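Local coordinates for ATP-dependent RNA helicase HrpB (Escherichia coli, PDB 6EUD), which hydrolyses ATP to ADP and phosphate as a DExH-box NTPase of the DEAH/RHA RNA helicase type and binds single-stranded RNA, at residues Ala391-Leu396 with Gly400-Glu405; Ala415-Asp420 with Ala425-Ala430. All blocks are in the same frame, centred on the assembly; numbering follows the deposited sequence.

Interaction 1: Ala391-Leu396 with Gly400-Glu405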
loop_
_atom_site.group_PDB
_atom_site.type_symbol
_atom_site.label_atom_id
_atom_site.label_comp_id
_atom_site.label_asym_id
_atom_site.label_seq_id
_atom_site.Cartn_x
_atom_site.Cartn_y
_atom_site.Cartn_z
ATOM N N ALA A 391 4.795 -0.331 -6.172
ATOM C CA ALA A 391 5.717 0.643 -5.582
ATOM C C ALA A 391 6.957 -0.073 -5.064
ATOM O O ALA A 391 8.067 0.395 -5.299
ATOM C CB ALA A 391 5.045 1.445 -4.466
ATOM N N ALA A 392 6.772 -1.213 -4.390
ATOM C CA ALA A 392 7.904 -2.036 -3.946
ATOM C C ALA A 392 8.816 -2.484 -5.108
ATOM O O ALA A 392 10.042 -2.324 -5.050
ATOM C CB ALA A 392 7.404 -3.248 -3.173
ATOM N N LYS A 393 8.219 -3.042 -6.159
ATOM C CA LYS A 393 8.976 -3.445 -7.343
ATOM C C LYS A 393 9.804 -2.276 -7.888
ATOM O O LYS A 393 11.008 -2.418 -8.123
ATOM C CB LYS A 393 8.033 -3.979 -8.414
ATOM C CG LYS A 393 8.712 -4.482 -9.675
ATOM C CD LYS A 393 7.643 -4.886 -10.692
ATOM C CE LYS A 393 8.220 -5.487 -11.973
ATOM N NZ LYS A 393 8.741 -6.880 -11.799
ATOM N N ARG A 394 9.169 -1.113 -8.042
ATOM C CA ARG A 394 9.873 0.058 -8.556
ATOM C C ARG A 394 11.043 0.438 -7.672
ATOM O O ARG A 394 12.122 0.707 -8.184
ATOM C CB ARG A 394 8.928 1.249 -8.722
ATOM C CG ARG A 394 8.033 1.103 -9.938
ATOM C CD ARG A 394 7.285 2.379 -10.270
ATOM N NE ARG A 394 6.402 2.767 -9.179
ATOM C CZ ARG A 394 5.142 2.365 -9.055
ATOM N NH1 ARG A 394 4.611 1.564 -9.972
ATOM N NH2 ARG A 394 4.419 2.769 -8.019
ATOM N N LEU A 395 10.851 0.437 -6.356
ATOM C CA LEU A 395 11.955 0.745 -5.448
ATOM C C LEU A 395 13.118 -0.250 -5.578
ATOM O O LEU A 395 14.281 0.154 -5.594
ATOM C CB LEU A 395 11.474 0.777 -3.992
ATOM C CG LEU A 395 12.581 0.878 -2.923
ATOM C CD1 LEU A 395 13.496 2.105 -3.129
ATOM C CD2 LEU A 395 11.975 0.920 -1.526
ATOM N N LEU A 396 12.801 -1.544 -5.654
ATOM C CA LEU A 396 13.829 -2.571 -5.769
ATOM C C LEU A 396 14.604 -2.388 -7.071
ATOM O O LEU A 396 15.825 -2.618 -7.119
ATOM C CB LEU A 396 13.210 -3.979 -5.683
ATOM C CG LEU A 396 12.653 -4.376 -4.304
ATOM C CD1 LEU A 396 12.259 -5.836 -4.255
ATOM C CD2 LEU A 396 13.663 -4.103 -3.197
ATOM N N GLY A 400 18.702 -1.540 -7.688
ATOM C CA GLY A 400 19.438 -2.529 -8.464
ATOM C C GLY A 400 19.326 -3.976 -7.994
ATOM O O GLY A 400 20.175 -4.809 -8.313
ATOM N N ALA A 401 18.270 -4.282 -7.249
ATOM C CA ALA A 401 18.085 -5.605 -6.664
ATOM C C ALA A 401 17.441 -6.606 -7.639
ATOM O O ALA A 401 17.471 -7.826 -7.409
ATOM C CB ALA A 401 17.237 -5.489 -5.386
ATOM N N LEU A 402 16.857 -6.098 -8.722
ATOM C CA LEU A 402 16.067 -6.948 -9.601
ATOM C C LEU A 402 16.749 -7.186 -10.928
ATOM O O LEU A 402 17.342 -6.279 -11.498
ATOM C CB LEU A 402 14.694 -6.333 -9.857
ATOM C CG LEU A 402 13.689 -6.214 -8.716
ATOM C CD1 LEU A 402 12.402 -5.633 -9.274
ATOM C CD2 LEU A 402 13.440 -7.559 -8.064
ATOM N N GLU A 403 16.652 -8.417 -11.411
ATOM C CA GLU A 403 17.067 -8.764 -12.763
ATOM C C GLU A 403 15.861 -9.404 -13.447
ATOM O O GLU A 403 15.574 -10.594 -13.262
ATOM C CB GLU A 403 18.270 -9.710 -12.739
ATOM C CG GLU A 403 18.798 -10.131 -14.092
ATOM C CD GLU A 403 19.888 -11.193 -13.985
ATOM O OE1 GLU A 403 20.306 -11.726 -15.036
ATOM O OE2 GLU A 403 20.328 -11.500 -12.855
ATOM N N GLY A 404 15.127 -8.600 -14.206
ATOM C CA GLY A 404 13.879 -9.062 -14.780
ATOM C C GLY A 404 12.822 -9.205 -13.702
ATOM O O GLY A 404 12.348 -8.206 -13.158
ATOM N N GLU A 405 12.457 -10.444 -13.383
ATOM C CA GLU A 405 11.454 -10.711 -12.356
ATOM C C GLU A 405 12.086 -11.417 -11.160
ATOM O O GLU A 405 11.406 -11.787 -10.205
ATOM C CB GLU A 405 10.312 -11.556 -12.923
ATOM C CG GLU A 405 9.523 -10.889 -14.046
ATOM C CD GLU A 405 8.673 -9.730 -13.562
ATOM O OE1 GLU A 405 7.507 -9.971 -13.191
ATOM O OE2 GLU A 405 9.163 -8.579 -13.557
#

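Interaction 2: Ala415-Asp420 with Ala425-Ala430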
loop_
_atom_site.group_PDB
_atom_site.type_symbol
_atom_site.label_atom_id
_atom_site.label_comp_id
_atom_site.label_asym_id
_atom_site.label_seq_id
_atom_site.Cartn_x
_atom_site.Cartn_y
_atom_site.Cartn_z
ATOM N N ALA A 415 19.344 -9.619 0.070
ATOM C CA ALA A 415 18.418 -10.538 0.723
ATOM C C ALA A 415 19.103 -11.319 1.835
ATOM O O ALA A 415 18.491 -11.617 2.851
ATOM C CB ALA A 415 17.809 -11.488 -0.295
ATOM N N ALA A 416 20.371 -11.653 1.640
ATOM C CA ALA A 416 21.125 -12.353 2.672
ATOM C C ALA A 416 21.233 -11.509 3.954
ATOM O O ALA A 416 21.098 -12.039 5.050
ATOM C CB ALA A 416 22.515 -12.730 2.154
ATOM N N LEU A 417 21.464 -10.201 3.814
ATOM C CA LEU A 417 21.589 -9.323 4.977
ATOM C C LEU A 417 20.315 -9.297 5.810
ATOM O O LEU A 417 20.368 -9.163 7.034
ATOM C CB LEU A 417 21.944 -7.892 4.564
ATOM C CG LEU A 417 23.272 -7.639 3.873
ATOM C CD1 LEU A 417 23.452 -6.153 3.729
ATOM C CD2 LEU A 417 24.424 -8.253 4.644
ATOM N N GLY A 418 19.170 -9.406 5.145
ATOM C CA GLY A 418 17.890 -9.519 5.833
ATOM C C GLY A 418 17.388 -8.183 6.323
ATOM O O GLY A 418 16.383 -8.078 6.995
ATOM N N ASN A 419 18.123 -7.157 5.947
ATOM C CA ASN A 419 17.945 -5.796 6.394
ATOM C C ASN A 419 16.784 -5.093 5.701
ATOM O O ASN A 419 16.229 -5.631 4.730
ATOM C CB ASN A 419 19.249 -5.030 6.105
ATOM C CG ASN A 419 19.657 -4.197 7.234
ATOM O OD1 ASN A 419 19.295 -4.492 8.366
ATOM N ND2 ASN A 419 20.377 -3.121 6.963
ATOM N N ASP A 420 16.450 -3.875 6.136
ATOM C CA ASP A 420 15.615 -3.039 5.286
ATOM C C ASP A 420 16.321 -2.902 3.937
ATOM O O ASP A 420 17.508 -2.572 3.907
ATOM C CB ASP A 420 15.363 -1.656 5.869
ATOM C CG ASP A 420 14.808 -0.693 4.817
ATOM O OD1 ASP A 420 13.578 -0.657 4.598
ATOM O OD2 ASP A 420 15.607 0.007 4.177
ATOM N N ALA A 425 20.869 -2.451 0.393
ATOM C CA ALA A 425 21.396 -1.980 -0.879
ATOM C C ALA A 425 22.641 -1.119 -0.652
ATOM O O ALA A 425 23.658 -1.265 -1.342
ATOM C CB ALA A 425 20.328 -1.188 -1.632
ATOM N N MET A 426 22.559 -0.233 0.331
ATOM C CA MET A 426 23.677 0.628 0.671
ATOM C C MET A 426 24.905 -0.199 1.070
ATOM O O MET A 426 26.000 0.023 0.569
ATOM C CB MET A 426 23.273 1.582 1.790
ATOM C CG MET A 426 24.308 2.639 2.152
ATOM S SD MET A 426 23.591 3.762 3.389
ATOM C CE MET A 426 23.204 2.569 4.680
ATOM N N LEU A 427 24.706 -1.167 1.952
ATOM C CA LEU A 427 25.786 -2.002 2.435
ATOM C C LEU A 427 26.479 -2.766 1.305
ATOM O O LEU A 427 27.709 -2.780 1.219
ATOM C CB LEU A 427 25.256 -2.974 3.488
ATOM C CG LEU A 427 25.072 -2.312 4.852
ATOM C CD1 LEU A 427 24.130 -3.128 5.731
ATOM C CD2 LEU A 427 26.429 -2.117 5.524
ATOM N N VAL A 428 25.667 -3.376 0.441
ATOM C CA VAL A 428 26.137 -4.222 -0.650
ATOM C C VAL A 428 26.811 -3.381 -1.746
ATOM O O VAL A 428 27.630 -3.875 -2.498
ATOM C CB VAL A 428 24.936 -5.079 -1.218
ATOM C CG1 VAL A 428 25.280 -5.800 -2.490
ATOM C CG2 VAL A 428 24.496 -6.115 -0.203
ATOM N N SER A 429 26.493 -2.097 -1.815
ATOM C CA SER A 429 27.107 -1.219 -2.816
ATOM C C SER A 429 28.497 -0.698 -2.382
ATOM O O SER A 429 29.221 -0.099 -3.183
ATOM C CB SER A 429 26.177 -0.032 -3.129
ATOM O OG SER A 429 26.164 0.928 -2.076
ATOM N N ALA A 430 28.858 -0.911 -1.122
ATOM C CA ALA A 430 30.190 -0.559 -0.651
ATOM C C ALA A 430 31.252 -1.295 -1.481
ATOM O O ALA A 430 31.171 -2.507 -1.664
ATOM C CB ALA A 430 30.334 -0.884 0.834
#

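Interaction 1: Ala391-Leu396 with Gly400-Glu405
Lys393 and Leu396, on the last turns of helix 386-398, pack against Leu402 where the chain turns into a β-hairpin, a helix-then-wing order consistent with the winged-helix domain of DEAH/RHA helicases. The side chain of Lys393 sets out from CB with CG anti to the backbone N (chi1 -178°) and stays extended as far as CE, which lets it reach across to the hairpin. Its CG rests 3.9 Å from CD1 of Leu402, CE passes 3.6 Å from OE2 of Glu405, and a bend at the last torsion delivers NZ to the same oxygen in a salt bridge. The modelled 2.5 Å between Lys393 NZ and Glu405 OE2 is too short to be taken literally. Lysine suits this place because its chain is apolar beside leucine and charged at the turn; a methionine in its place would probably leave the carboxylate of Glu405 without its mate. One turn along, Leu396 offers CB to CG of Leu402 at 3.8 Å, and its side chain also reaches Met365 of helix 361-370. The helix ends in a Schellman motif, for which Gly400 supplies the positive phi (73°) that residues with a CB adopt reluctantly. The chain thereby swings back, and Ala401 N donates to Leu396 O at 3.0 Å, with an N-H...O angle of 160°.

Interaction 2: Ala415-Asp420 with Ala425-Ala430
Leu417 projects from the last turn of helix 409-417 into the flank of helix 421-429, near Leu427 and Val428, in a helix-loop-helix unit whose connection is Gly418-Asp420. Helix 466-479 lies alongside, its Arg478 giving a hydrogen bond to the carbonyl oxygen of Ala416. At Leu417, CG lies anti to the carbonyl carbon (chi1 -64°), which carries the branch toward the second helix. One methyl does the touching: CD1 of Leu417 sits 3.7 Å from CB of Leu427 and equally close to that residue's CD1, the two side chains crossing obliquely. Branched aliphatic residues fit here, since the site is buried and Leu475 of helix 466-479 touches both Leu427 and Asn419. Gly418 then ends the first helix with a phi of 79°, a value that costs least without a CB. Asn419 follows with its CB directed at the second helix, and its side chain borders Leu427 at about a right angle. Asp420 is the N-cap of helix 421-429: its OD2 accepts from the backbone N of Leu423, occupying an N-H that has no earlier helical carbonyl to bind, and its negative charge is likely to suit the positive end of the helix dipole. Further along the second segment, Ser429 turns its hydroxyl back on the backbone, OG donating to Met426 O at 2.8 Å. Between these, Val428 adds a second neighbour to the methyl that Leu417 presents, so that this carbon is nestled against consecutive residues of one turn: Leu417 CD1 meets CG2 of Val428 at 4.1 Å.

Interaction 1 closes before interaction 2 opens, and the two follow in series: helix 386-398, the two-stranded hairpin of 402-403 and 406-407, helix 409-417, then helix 421-429. Their centres lie about 14 Å apart and their nearest atoms about 6 Å, so they do not touch. Helix 421-429 nevertheless connects them, because Pro421 and Arg422 at its start meet Leu396 and Leu395, while residues further along it carry interaction 2. The first contact also leans on helix 361-370, the second on helices 433-447 and 466-479. Together they place the 402-407 hairpin, probably the wing, beside the helices that follow it, away from the predicted ATP site.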